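PDB 2YGT: delta toxin from Clostridium perfringens, which is a haemolytic beta-pore-forming toxin that probably assembles on target cells and inserts a beta-barrel pore into their membrane. Local coordinates for residues V53-S58 / Y128-G133; D110-N115 / I134-K139; V122-S127 / K150-V155; A171-E176 / F229-T234. All blocks are in the same frame, centred on the assembly; numbering follows the deposited sequence.

Interaction 1: residues V53-S58 / Y128-G133. With ZN (zinc ion), chain B.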
loop_
_atom_site.group_PDB
_atom_site.type_symbol
_atom_site.label_atom_id
_atom_site.label_comp_id
_atom_site.label_asym_id
_atom_site.label_seq_id
_atom_site.Cartn_x
_atom_site.Cartn_y
_atom_site.Cartn_z
ATOM N N VAL A 53 -9.124 12.307 16.110
ATOM C CA VAL A 53 -9.363 13.734 16.250
ATOM C C VAL A 53 -10.549 13.991 17.166
ATOM O O VAL A 53 -11.625 13.428 16.971
ATOM C CB VAL A 53 -9.621 14.408 14.895
ATOM C CG1 VAL A 53 -9.894 15.890 15.093
ATOM C CG2 VAL A 53 -8.441 14.194 13.956
ATOM N N ASP A 54 -10.338 14.832 18.176
ATOM C CA ASP A 54 -11.423 15.300 19.032
ATOM C C ASP A 54 -11.775 16.741 18.691
ATOM O O ASP A 54 -11.035 17.672 19.010
ATOM C CB ASP A 54 -11.068 15.149 20.513
ATOM C CG ASP A 54 -11.278 13.739 21.013
ATOM O OD1 ASP A 54 -11.590 12.872 20.172
ATOM O OD2 ASP A 54 -11.138 13.495 22.231
ATOM N N ASP A 55 -12.913 16.906 18.031
ATOM C CA ASP A 55 -13.331 18.194 17.506
ATOM C C ASP A 55 -14.783 18.444 17.896
ATOM O O ASP A 55 -15.703 17.956 17.242
ATOM C CB ASP A 55 -13.170 18.202 15.982
ATOM C CG ASP A 55 -13.622 19.499 15.350
ATOM O OD1 ASP A 55 -14.090 20.390 16.086
ATOM O OD2 ASP A 55 -13.509 19.628 14.112
ATOM N N LYS A 56 -14.977 19.200 18.973
ATOM C CA LYS A 56 -16.312 19.458 19.511
ATOM C C LYS A 56 -17.192 20.240 18.544
ATOM O O LYS A 56 -18.412 20.284 18.703
ATOM C CB LYS A 56 -16.217 20.212 20.840
ATOM C CG LYS A 56 -15.647 19.390 21.982
ATOM C CD LYS A 56 -15.278 20.278 23.158
ATOM C CE LYS A 56 -14.727 19.464 24.312
ATOM N NZ LYS A 56 -14.204 20.336 25.398
ATOM N N PHE A 57 -16.567 20.856 17.546
ATOM C CA PHE A 57 -17.288 21.679 16.580
ATOM C C PHE A 57 -17.716 20.870 15.360
ATOM O O PHE A 57 -18.399 21.376 14.469
ATOM C CB PHE A 57 -16.435 22.883 16.174
ATOM C CG PHE A 57 -15.829 23.610 17.339
ATOM C CD1 PHE A 57 -16.563 24.550 18.044
ATOM C CD2 PHE A 57 -14.533 23.339 17.744
ATOM C CE1 PHE A 57 -16.012 25.217 19.124
ATOM C CE2 PHE A 57 -13.975 24.001 18.823
ATOM C CZ PHE A 57 -14.715 24.941 19.515
ATOM N N SER A 58 -17.315 19.606 15.331
ATOM C CA SER A 58 -17.732 18.696 14.274
ATOM C C SER A 58 -18.906 17.866 14.765
ATOM O O SER A 58 -18.968 17.503 15.940
ATOM C CB SER A 58 -16.578 17.783 13.867
ATOM O OG SER A 58 -17.036 16.731 13.045
ATOM N N TYR A 128 -7.468 17.753 7.540
ATOM C CA TYR A 128 -8.700 17.900 8.303
ATOM C C TYR A 128 -8.924 19.357 8.704
ATOM O O TYR A 128 -7.991 20.054 9.105
ATOM C CB TYR A 128 -8.655 17.009 9.550
ATOM C CG TYR A 128 -9.890 17.099 10.428
ATOM C CD1 TYR A 128 -9.980 18.042 11.445
ATOM C CD2 TYR A 128 -10.965 16.239 10.239
ATOM C CE1 TYR A 128 -11.108 18.124 12.247
ATOM C CE2 TYR A 128 -12.096 16.312 11.034
ATOM C CZ TYR A 128 -12.162 17.255 12.035
ATOM O OH TYR A 128 -13.284 17.333 12.827
ATOM N N SER A 129 -10.165 19.814 8.584
ATOM C CA SER A 129 -10.530 21.158 9.013
ATOM C C SER A 129 -11.493 21.080 10.187
ATOM O O SER A 129 -12.346 20.193 10.236
ATOM C CB SER A 129 -11.180 21.934 7.866
ATOM O OG SER A 129 -10.262 22.147 6.807
ATOM N N ILE A 130 -11.346 22.001 11.133
ATOM C CA ILE A 130 -12.263 22.082 12.261
ATOM C C ILE A 130 -13.689 22.159 11.735
ATOM O O ILE A 130 -13.995 22.984 10.876
ATOM C CB ILE A 130 -11.968 23.312 13.140
ATOM C CG1 ILE A 130 -10.524 23.266 13.646
ATOM C CG2 ILE A 130 -12.944 23.387 14.304
ATOM C CD1 ILE A 130 -10.121 24.473 14.462
ATOM N N GLY A 131 -14.555 21.289 12.241
ATOM C CA GLY A 131 -15.918 21.202 11.752
ATOM C C GLY A 131 -16.192 19.865 11.088
ATOM O O GLY A 131 -17.344 19.451 10.967
ATOM N N GLY A 132 -15.131 19.192 10.650
ATOM C CA GLY A 132 -15.257 17.864 10.076
ATOM C C GLY A 132 -14.754 17.725 8.650
ATOM O O GLY A 132 -14.539 16.612 8.170
ATOM N N GLY A 133 -14.560 18.849 7.968
ATOM C CA GLY A 133 -14.135 18.827 6.579
ATOM C C GLY A 133 -12.892 17.998 6.305
ATOM O O GLY A 133 -11.947 17.994 7.096
HETATM ZN ZN ZN B . -11.910 11.000 21.339
HETATM O O HOH W 1 -14.560 15.100 13.297
#

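Interaction 2: residues D110-N115 / I134-K139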
loop_
_atom_site.group_PDB
_atom_site.type_symbol
_atom_site.label_atom_id
_atom_site.label_comp_id
_atom_site.label_asym_id
_atom_site.label_seq_id
_atom_site.Cartn_x
_atom_site.Cartn_y
_atom_site.Cartn_z
ATOM N N ASP A 110 -13.143 8.785 3.132
ATOM C CA ASP A 110 -12.161 9.129 2.110
ATOM C C ASP A 110 -10.900 8.288 2.265
ATOM O O ASP A 110 -10.641 7.731 3.333
ATOM C CB ASP A 110 -11.819 10.620 2.148
ATOM C CG ASP A 110 -11.680 11.221 0.760
ATOM O OD1 ASP A 110 -11.160 10.531 -0.141
ATOM O OD2 ASP A 110 -12.099 12.380 0.566
ATOM N N SER A 111 -10.123 8.193 1.192
ATOM C CA SER A 111 -8.891 7.413 1.208
ATOM C C SER A 111 -7.933 7.837 0.099
ATOM O O SER A 111 -8.330 8.482 -0.871
ATOM C CB SER A 111 -9.203 5.917 1.091
ATOM O OG SER A 111 -9.918 5.626 -0.095
ATOM N N VAL A 112 -6.669 7.468 0.253
ATOM C CA VAL A 112 -5.655 7.749 -0.751
ATOM C C VAL A 112 -4.679 6.581 -0.787
ATOM O O VAL A 112 -4.478 5.916 0.232
ATOM C CB VAL A 112 -4.888 9.042 -0.424
ATOM C CG1 VAL A 112 -5.732 10.268 -0.763
ATOM C CG2 VAL A 112 -4.467 9.051 1.041
ATOM N N PRO A 113 -4.063 6.321 -1.955
ATOM C CA PRO A 113 -4.183 7.057 -3.222
ATOM C C PRO A 113 -5.553 6.901 -3.883
ATOM O O PRO A 113 -6.256 5.923 -3.627
ATOM C CB PRO A 113 -3.109 6.415 -4.115
ATOM C CG PRO A 113 -2.231 5.629 -3.193
ATOM C CD PRO A 113 -3.095 5.215 -2.054
ATOM N N LYS A 114 -5.917 7.865 -4.726
ATOM C CA LYS A 114 -7.171 7.810 -5.470
ATOM C C LYS A 114 -6.912 7.328 -6.885
ATOM O O LYS A 114 -5.809 7.483 -7.408
ATOM C CB LYS A 114 -7.819 9.190 -5.553
ATOM C CG LYS A 114 -8.125 9.832 -4.222
ATOM C CD LYS A 114 -8.682 11.228 -4.437
ATOM C CE LYS A 114 -8.912 11.940 -3.126
ATOM N NZ LYS A 114 -9.352 13.341 -3.345
ATOM N N ASN A 115 -7.941 6.755 -7.499
ATOM C CA ASN A 115 -7.877 6.330 -8.891
ATOM C C ASN A 115 -6.586 5.587 -9.216
ATOM O O ASN A 115 -6.311 4.531 -8.645
ATOM C CB ASN A 115 -8.062 7.532 -9.822
ATOM C CG ASN A 115 -9.398 8.229 -9.613
ATOM O OD1 ASN A 115 -9.469 9.457 -9.545
ATOM N ND2 ASN A 115 -10.465 7.442 -9.499
ATOM N N ILE A 134 -12.895 17.299 5.173
ATOM C CA ILE A 134 -11.763 16.472 4.759
ATOM C C ILE A 134 -11.293 16.820 3.347
ATOM O O ILE A 134 -12.098 16.920 2.419
ATOM C CB ILE A 134 -12.120 14.973 4.784
ATOM C CG1 ILE A 134 -12.474 14.523 6.204
ATOM C CG2 ILE A 134 -10.980 14.140 4.207
ATOM C CD1 ILE A 134 -11.279 14.403 7.125
ATOM N N ASP A 135 -9.985 16.995 3.185
ATOM C CA ASP A 135 -9.403 17.197 1.865
ATOM C C ASP A 135 -8.303 16.179 1.606
ATOM O O ASP A 135 -7.358 16.062 2.384
ATOM C CB ASP A 135 -8.855 18.615 1.708
ATOM C CG ASP A 135 -8.310 18.875 0.315
ATOM O OD1 ASP A 135 -7.139 18.525 0.049
ATOM O OD2 ASP A 135 -9.060 19.417 -0.523
ATOM N N THR A 136 -8.429 15.442 0.508
ATOM C CA THR A 136 -7.430 14.444 0.150
ATOM C C THR A 136 -6.762 14.797 -1.172
ATOM O O THR A 136 -7.430 15.098 -2.159
ATOM C CB THR A 136 -8.027 13.032 0.065
ATOM O OG1 THR A 136 -9.296 13.084 -0.596
ATOM C CG2 THR A 136 -8.218 12.450 1.458
ATOM N N SER A 137 -5.436 14.758 -1.179
ATOM C CA SER A 137 -4.671 15.114 -2.360
ATOM C C SER A 137 -3.729 13.987 -2.755
ATOM O O SER A 137 -3.132 13.338 -1.898
ATOM C CB SER A 137 -3.870 16.390 -2.100
ATOM O OG SER A 137 -2.966 16.648 -3.160
ATOM N N ASN A 138 -3.608 13.749 -4.057
ATOM C CA ASN A 138 -2.572 12.860 -4.564
ATOM C C ASN A 138 -1.279 13.646 -4.763
ATOM O O ASN A 138 -0.342 13.183 -5.414
ATOM C CB ASN A 138 -3.013 12.172 -5.858
ATOM C CG ASN A 138 -3.883 10.946 -5.602
ATOM O OD1 ASN A 138 -4.120 10.562 -4.452
ATOM N ND2 ASN A 138 -4.358 10.326 -6.674
ATOM N N LYS A 139 -1.252 14.848 -4.190
ATOM C CA LYS A 139 -0.055 15.680 -4.164
ATOM C C LYS A 139 0.459 15.779 -2.728
ATOM O O LYS A 139 -0.142 15.226 -1.809
ATOM C CB LYS A 139 -0.344 17.068 -4.737
HETATM O O HOH W 2 -13.757 13.889 1.906
#

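Interaction 3: residues V122-S127 / K150-V155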
loop_
_atom_site.group_PDB
_atom_site.type_symbol
_atom_site.label_atom_id
_atom_site.label_comp_id
_atom_site.label_asym_id
_atom_site.label_seq_id
_atom_site.Cartn_x
_atom_site.Cartn_y
_atom_site.Cartn_z
ATOM N N VAL A 122 5.121 8.164 -4.798
ATOM C CA VAL A 122 3.750 8.558 -4.511
ATOM C C VAL A 122 3.675 9.378 -3.228
ATOM O O VAL A 122 4.125 8.937 -2.171
ATOM C CB VAL A 122 2.824 7.332 -4.383
ATOM C CG1 VAL A 122 1.390 7.776 -4.152
ATOM C CG2 VAL A 122 2.917 6.464 -5.626
ATOM N N ASN A 123 3.115 10.577 -3.330
ATOM C CA ASN A 123 2.937 11.442 -2.170
ATOM C C ASN A 123 1.496 11.922 -2.057
ATOM O O ASN A 123 1.001 12.619 -2.937
ATOM C CB ASN A 123 3.879 12.646 -2.239
ATOM C CG ASN A 123 5.338 12.242 -2.301
ATOM O OD1 ASN A 123 5.882 11.984 -3.376
ATOM N ND2 ASN A 123 5.984 12.191 -1.143
ATOM N N ASN A 124 0.828 11.542 -0.974
ATOM C CA ASN A 124 -0.560 11.934 -0.754
ATOM C C ASN A 124 -0.727 12.688 0.556
ATOM O O ASN A 124 0.111 12.586 1.451
ATOM C CB ASN A 124 -1.475 10.707 -0.779
ATOM C CG ASN A 124 -1.413 9.960 -2.097
ATOM O OD1 ASN A 124 -1.086 10.536 -3.137
ATOM N ND2 ASN A 124 -1.724 8.669 -2.062
ATOM N N THR A 125 -1.816 13.438 0.671
ATOM C CA THR A 125 -2.049 14.236 1.862
ATOM C C THR A 125 -3.501 14.183 2.311
ATOM O O THR A 125 -4.413 14.392 1.514
ATOM C CB THR A 125 -1.674 15.703 1.614
ATOM O OG1 THR A 125 -0.342 15.766 1.087
ATOM C CG2 THR A 125 -1.757 16.500 2.908
ATOM N N ILE A 126 -3.704 13.896 3.592
ATOM C CA ILE A 126 -5.033 13.920 4.192
ATOM C C ILE A 126 -5.129 15.096 5.156
ATOM O O ILE A 126 -4.452 15.123 6.182
ATOM C CB ILE A 126 -5.338 12.610 4.949
ATOM C CG1 ILE A 126 -5.219 11.410 4.004
ATOM C CG2 ILE A 126 -6.725 12.666 5.575
ATOM C CD1 ILE A 126 -5.497 10.073 4.665
ATOM N N SER A 127 -5.963 16.071 4.818
ATOM C CA SER A 127 -6.077 17.282 5.619
ATOM C C SER A 127 -7.456 17.421 6.253
ATOM O O SER A 127 -8.477 17.235 5.591
ATOM C CB SER A 127 -5.767 18.509 4.765
ATOM O OG SER A 127 -4.502 18.373 4.145
ATOM N N LYS A 150 -2.010 14.925 7.310
ATOM C CA LYS A 150 -1.221 13.707 7.411
ATOM C C LYS A 150 -0.651 13.337 6.045
ATOM O O LYS A 150 -1.392 13.177 5.074
ATOM C CB LYS A 150 -2.079 12.568 7.969
ATOM C CG LYS A 150 -1.385 11.217 8.015
ATOM C CD LYS A 150 -0.073 11.294 8.776
ATOM C CE LYS A 150 0.675 9.971 8.725
ATOM N NZ LYS A 150 2.098 10.123 9.141
ATOM N N SER A 151 0.670 13.211 5.973
ATOM C CA SER A 151 1.336 12.895 4.712
ATOM C C SER A 151 1.533 11.402 4.501
ATOM O O SER A 151 1.861 10.665 5.431
ATOM C CB SER A 151 2.680 13.616 4.613
ATOM O OG SER A 151 2.499 14.946 4.159
ATOM N N ILE A 152 1.330 10.970 3.262
ATOM C CA ILE A 152 1.489 9.575 2.879
ATOM C C ILE A 152 2.517 9.487 1.754
ATOM O O ILE A 152 2.493 10.292 0.823
ATOM C CB ILE A 152 0.147 8.974 2.413
ATOM C CG1 ILE A 152 -0.766 8.716 3.613
ATOM C CG2 ILE A 152 0.369 7.692 1.652
ATOM C CD1 ILE A 152 -0.129 7.868 4.692
ATOM N N SER A 153 3.423 8.518 1.841
ATOM C CA SER A 153 4.519 8.437 0.878
ATOM C C SER A 153 5.105 7.032 0.720
ATOM O O SER A 153 5.372 6.343 1.703
ATOM C CB SER A 153 5.625 9.420 1.274
ATOM O OG SER A 153 6.660 9.439 0.314
ATOM N N TYR A 154 5.306 6.618 -0.527
ATOM C CA TYR A 154 5.980 5.357 -0.820
ATOM C C TYR A 154 6.506 5.357 -2.252
ATOM O O TYR A 154 6.203 6.263 -3.030
ATOM C CB TYR A 154 5.046 4.164 -0.585
ATOM C CG TYR A 154 3.908 4.048 -1.576
ATOM C CD1 TYR A 154 2.698 4.697 -1.356
ATOM C CD2 TYR A 154 4.041 3.286 -2.731
ATOM C CE1 TYR A 154 1.654 4.595 -2.260
ATOM C CE2 TYR A 154 3.001 3.178 -3.641
ATOM C CZ TYR A 154 1.810 3.833 -3.400
ATOM O OH TYR A 154 0.776 3.726 -4.303
ATOM N N VAL A 155 7.299 4.344 -2.592
ATOM C CA VAL A 155 7.861 4.224 -3.933
ATOM C C VAL A 155 7.383 2.953 -4.627
ATOM O O VAL A 155 7.093 1.944 -3.978
ATOM C CB VAL A 155 9.405 4.242 -3.904
ATOM C CG1 VAL A 155 9.900 5.541 -3.306
ATOM C CG2 VAL A 155 9.943 3.051 -3.119
#

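Interaction 4: residues A171-E176 / F229-T234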
loop_
_atom_site.group_PDB
_atom_site.type_symbol
_atom_site.label_atom_id
_atom_site.label_comp_id
_atom_site.label_asym_id
_atom_site.label_seq_id
_atom_site.Cartn_x
_atom_site.Cartn_y
_atom_site.Cartn_z
ATOM N N ALA A 171 -11.574 0.057 1.338
ATOM C CA ALA A 171 -10.655 0.717 0.423
ATOM C C ALA A 171 -9.607 -0.301 -0.005
ATOM O O ALA A 171 -8.973 -0.930 0.839
ATOM C CB ALA A 171 -10.001 1.909 1.098
ATOM N N SER A 172 -9.436 -0.463 -1.315
ATOM C CA SER A 172 -8.546 -1.482 -1.860
ATOM C C SER A 172 -7.582 -0.916 -2.897
ATOM O O SER A 172 -7.966 -0.083 -3.719
ATOM C CB SER A 172 -9.367 -2.597 -2.500
ATOM O OG SER A 172 -10.395 -3.016 -1.633
ATOM N N TRP A 173 -6.338 -1.386 -2.868
ATOM C CA TRP A 173 -5.336 -0.937 -3.827
ATOM C C TRP A 173 -4.614 -2.107 -4.483
ATOM O O TRP A 173 -4.236 -3.074 -3.822
ATOM C CB TRP A 173 -4.312 -0.020 -3.156
ATOM C CG TRP A 173 -4.889 1.235 -2.587
ATOM C CD1 TRP A 173 -5.041 2.431 -3.224
ATOM C CD2 TRP A 173 -5.387 1.421 -1.258
ATOM N NE1 TRP A 173 -5.606 3.354 -2.372
ATOM C CE2 TRP A 173 -5.829 2.756 -1.159
ATOM C CE3 TRP A 173 -5.504 0.586 -0.142
ATOM C CZ2 TRP A 173 -6.379 3.275 0.010
ATOM C CZ3 TRP A 173 -6.051 1.104 1.019
ATOM C CH2 TRP A 173 -6.481 2.436 1.086
ATOM N N ASN A 174 -4.438 -2.008 -5.794
ATOM C CA ASN A 174 -3.613 -2.946 -6.540
ATOM C C ASN A 174 -2.347 -2.250 -7.009
ATOM O O ASN A 174 -2.404 -1.253 -7.733
ATOM C CB ASN A 174 -4.365 -3.500 -7.751
ATOM C CG ASN A 174 -5.254 -4.677 -7.397
ATOM O OD1 ASN A 174 -5.154 -5.242 -6.308
ATOM N ND2 ASN A 174 -6.125 -5.059 -8.325
ATOM N N THR A 175 -1.205 -2.768 -6.578
ATOM C CA THR A 175 0.076 -2.310 -7.090
ATOM C C THR A 175 0.661 -3.399 -7.985
ATOM O O THR A 175 1.208 -4.394 -7.505
ATOM C CB THR A 175 1.041 -1.949 -5.956
ATOM O OG1 THR A 175 0.443 -0.931 -5.146
ATOM C CG2 THR A 175 2.352 -1.436 -6.517
ATOM N N GLU A 176 0.527 -3.197 -9.292
ATOM C CA GLU A 176 0.875 -4.212 -10.277
ATOM C C GLU A 176 1.985 -3.744 -11.209
ATOM O O GLU A 176 2.067 -2.563 -11.550
ATOM C CB GLU A 176 -0.367 -4.577 -11.091
ATOM C CG GLU A 176 -0.178 -5.746 -12.043
ATOM C CD GLU A 176 -1.465 -6.118 -12.756
ATOM O OE1 GLU A 176 -2.552 -5.770 -12.246
ATOM O OE2 GLU A 176 -1.390 -6.758 -13.826
ATOM N N PHE A 229 -0.630 3.609 2.591
ATOM C CA PHE A 229 -1.953 4.040 2.155
ATOM C C PHE A 229 -2.698 4.698 3.314
ATOM O O PHE A 229 -2.277 4.599 4.468
ATOM C CB PHE A 229 -2.753 2.861 1.598
ATOM C CG PHE A 229 -2.068 2.138 0.463
ATOM C CD1 PHE A 229 -1.341 2.839 -0.487
ATOM C CD2 PHE A 229 -2.172 0.762 0.333
ATOM C CE1 PHE A 229 -0.718 2.179 -1.533
ATOM C CE2 PHE A 229 -1.554 0.097 -0.716
ATOM C CZ PHE A 229 -0.828 0.802 -1.647
ATOM N N GLY A 230 -3.806 5.370 3.016
ATOM C CA GLY A 230 -4.538 6.074 4.055
ATOM C C GLY A 230 -6.050 6.092 3.933
ATOM O O GLY A 230 -6.600 6.176 2.836
ATOM N N VAL A 231 -6.725 6.021 5.077
ATOM C CA VAL A 231 -8.179 6.135 5.113
ATOM C C VAL A 231 -8.634 7.109 6.193
ATOM O O VAL A 231 -7.887 7.432 7.116
ATOM C CB VAL A 231 -8.863 4.778 5.388
ATOM C CG1 VAL A 231 -8.428 3.724 4.372
ATOM C CG2 VAL A 231 -8.584 4.327 6.813
ATOM N N VAL A 232 -9.870 7.572 6.066
ATOM C CA VAL A 232 -10.483 8.401 7.086
ATOM C C VAL A 232 -11.787 7.747 7.512
ATOM O O VAL A 232 -12.639 7.451 6.676
ATOM C CB VAL A 232 -10.788 9.826 6.571
ATOM C CG1 VAL A 232 -11.353 10.680 7.696
ATOM C CG2 VAL A 232 -9.542 10.470 5.988
ATOM N N LEU A 233 -11.932 7.503 8.810
ATOM C CA LEU A 233 -13.170 6.944 9.340
ATOM C C LEU A 233 -13.947 7.972 10.153
ATOM O O LEU A 233 -13.363 8.793 10.861
ATOM C CB LEU A 233 -12.892 5.716 10.213
ATOM C CG LEU A 233 -12.592 4.377 9.534
ATOM C CD1 LEU A 233 -11.234 4.407 8.871
ATOM C CD2 LEU A 233 -12.652 3.258 10.557
ATOM N N THR A 234 -15.269 7.923 10.041
ATOM C CA THR A 234 -16.131 8.706 10.914
ATOM C C THR A 234 -16.988 7.776 11.760
ATOM O O THR A 234 -17.190 6.609 11.418
ATOM C CB THR A 234 -17.050 9.664 10.126
ATOM O OG1 THR A 234 -17.886 8.912 9.236
ATOM C CG2 THR A 234 -16.226 10.675 9.333
#

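Interaction 1: residues V53-S58 / Y128-G133
Asp-55 and Tyr-128 meet through a short hydrogen bond, 2.6 Å from OH to OD2, and this carboxylate oxygen is the polar centre of the contact. A second donor reaches it from Gly-131, whose N-H points almost straight (171°) at the syn lone pair of OD2, with N 2.7 Å away. The phenol comes from the anti side, its ring plane turned 78° from the carboxylate. CG of Asp-55 is anti to its backbone N (chi1 178°), which sets CG on the side of the turn 129-132. OD1 accepts from Phe-57 N at 2.9 Å, the donor standing above the carboxylate plane, an Asx turn inside the type I turn 55-58. With both oxygens gripped, the buried carboxylate is held in place, and it is probably ionised.

Water adds a further link, donating to Tyr-128 OH at 2.6 Å and to Ser-58 OG, which is also hydrogen-bonded to the backbone of Glu-60.

Apolar contacts flank this polar centre. Val-53 CG1 sits over one face of the Tyr-128 ring, 4.2 Å from its centroid, a CH-pi contact. Farther out, Phe-57 CD2 touches Ile-130 CG2 at 3.8 Å, the two side chains lying side by side.

The segment 53-58 leaves strand 45-54, where Asp-54 faces away from this contact and binds zinc through OD1 together with His-286. The segment 128-133 runs from the end of strand 121-128 through the type II turn 129-132 that leads to strand 134-137, and Ile-29 of strand 27-39 packs against both Asp-55 and Ile-130.

Interaction 2: residues D110-N115 / I134-K139
Asn-138 lays its carboxamide across the backbone of Lys-114 and pairs with it twice. OD1 accepts from Lys-114 N at 3.3 Å, in the carbonyl plane and on a lone pair, while ND2 donates to Lys-114 O at 3.3 Å. The side-chain amide thus bonds, at rather long distances, to both polar backbone atoms of one residue, just after the cis peptide bond that precedes Pro-113.

In Lys-114, with CG anti to the carbonyl carbon (chi1 -58°) and the rest extended, the chain crosses Thr-136 at a slant and brings NZ within 2.9 Å of Thr-136 O, from 46° above the carbonyl plane. The Thr-136 hydroxyl lies between this ammonium and the carboxylate of Asp-110, but its position is doubtful and its bonds weak.

Val-112 CG1 packs on Thr-136 CB at 3.7 Å, and Asp-110 CB approaches Ile-134 CG2 at 4.2 Å. Strands 110-112 and 134-137 run 21° from parallel, axes 7.4 Å apart, without backbone-to-backbone pairing; each bond has a side chain at one end at least.

Asp-110 OD1 takes the N-H of Ser-111, and OD2 receives a water. Asp-110 and Asp-166 form a zinc site seen for this toxin, although in this model that ion is not bound to this chain; a zinc ion lies about 4 Å from the Asp-110 side chain. The contact is mostly polar, and the lysine's charge may help balance the metal-binding carboxylate.

Interaction 3: residues V122-S127 / K150-V155
Tyr-154 spreads its ring beside Val-122, the two side chains pointing the same way from an antiparallel hydrogen-bonded pair. From CB, CG turns between the backbone N and the carbonyl carbon (chi1 69°). CD1 reaches Val-122 CB, and CE1 touches both CB and CG1 of that valine, each at 3.7 Å. On the far side of the ring CE2 nears CG2 of Val-122; CZ meets CG2 at 3.6 Å. Val-122 CB stands over the face of the Tyr-154 ring, 3.9 Å from its centroid, a CH-pi contact offset toward the rim. At the tip OH brushes CG2 but is hydrogen-bonded to Thr-161, while Phe-229 meets the ring edge-to-face.

Six backbone hydrogen bonds join strands 121-128 and 148-155, two at each of the pairs 122-154, 124-152 and 126-150.

Asn-123, Thr-125, Ser-151 and Ser-153 make one face polar; Val-122, Asn-124, Ile-126, Lys-150, Ile-152 and Tyr-154 make the other mixed but mainly apolar, with Ile-126, Ile-152 and Tyr-154 packing on strand 224-235. By its place in a leukocidin-type fold this sheet probably corresponds to the pre-stem, which in relatives refolds into the membrane barrel, and such faces are consistent with that.

Interaction 4: residues A171-E176 / F229-T234
Trp-173 and Phe-229 stack face to face, their planes 27° apart and the centroids of the indole five-membered ring and the phenyl ring separated by 4.3 Å. In both residues CG lies anti to the carbonyl carbon (chi1 -62° in Trp-173), and the side chains slide past each other in opposite directions, each ring reaching back over the other's root. Phe-229 CB stands nearly on the normal of the indole six-membered ring, 3.7 Å from its centroid. In return Trp-173 CB lies over the phenyl face, 4.1 Å from its centroid. The closest approach is 3.4 Å, from Trp-173 CE3 to Phe-229 CD2, so the overlap is snug.

Smaller groups line the borders of the pair. Val-231 CG1 comes to the indole edge, 4.0 Å from Trp-173 CH2, and also touches Ala-171 CB at 4.1 Å. At the other end, Thr-175 OG1 lies near the plane of the phenyl ring at its edge, 4.1 Å from CZ, while hydrogen-bonded to Thr-161. The indole NE1 is likewise satisfied elsewhere, by Pro-113 O.

The strand axes run antiparallel at 167° and stay 8.9 Å apart, as expected for two sheets packed face to face in a sandwich: strand 170-177 belongs to one, strand 224-235 to the other. Between these sheets the join is made wholly by aromatic stacking and van der Waals contact, and the buried polar atoms at its margins find partners in neighbouring segments.

In the fold
Interactions 3 and 4 are buried, while 1 and 2 are only partly so, and their chemistry follows. Interaction 4, nearest the chain centre, joins two sheets by aromatic packing; interaction 3 is backbone pairing within the three-stranded sheet. Interactions 1 and 2 fix that sheet to the seven-stranded one, using carboxylate, amide and lysine groups. Strand 121-128 links them: it pairs with 148-155 in interaction 3 and, on its other side, with 134-137 of interaction 2, before running into the turn of interaction 1. Strands 107-112 and 224-235 pair directly, tying interaction 2 to interaction 4, and Ile-126 packs on Val-232 where interactions 3 and 4 touch.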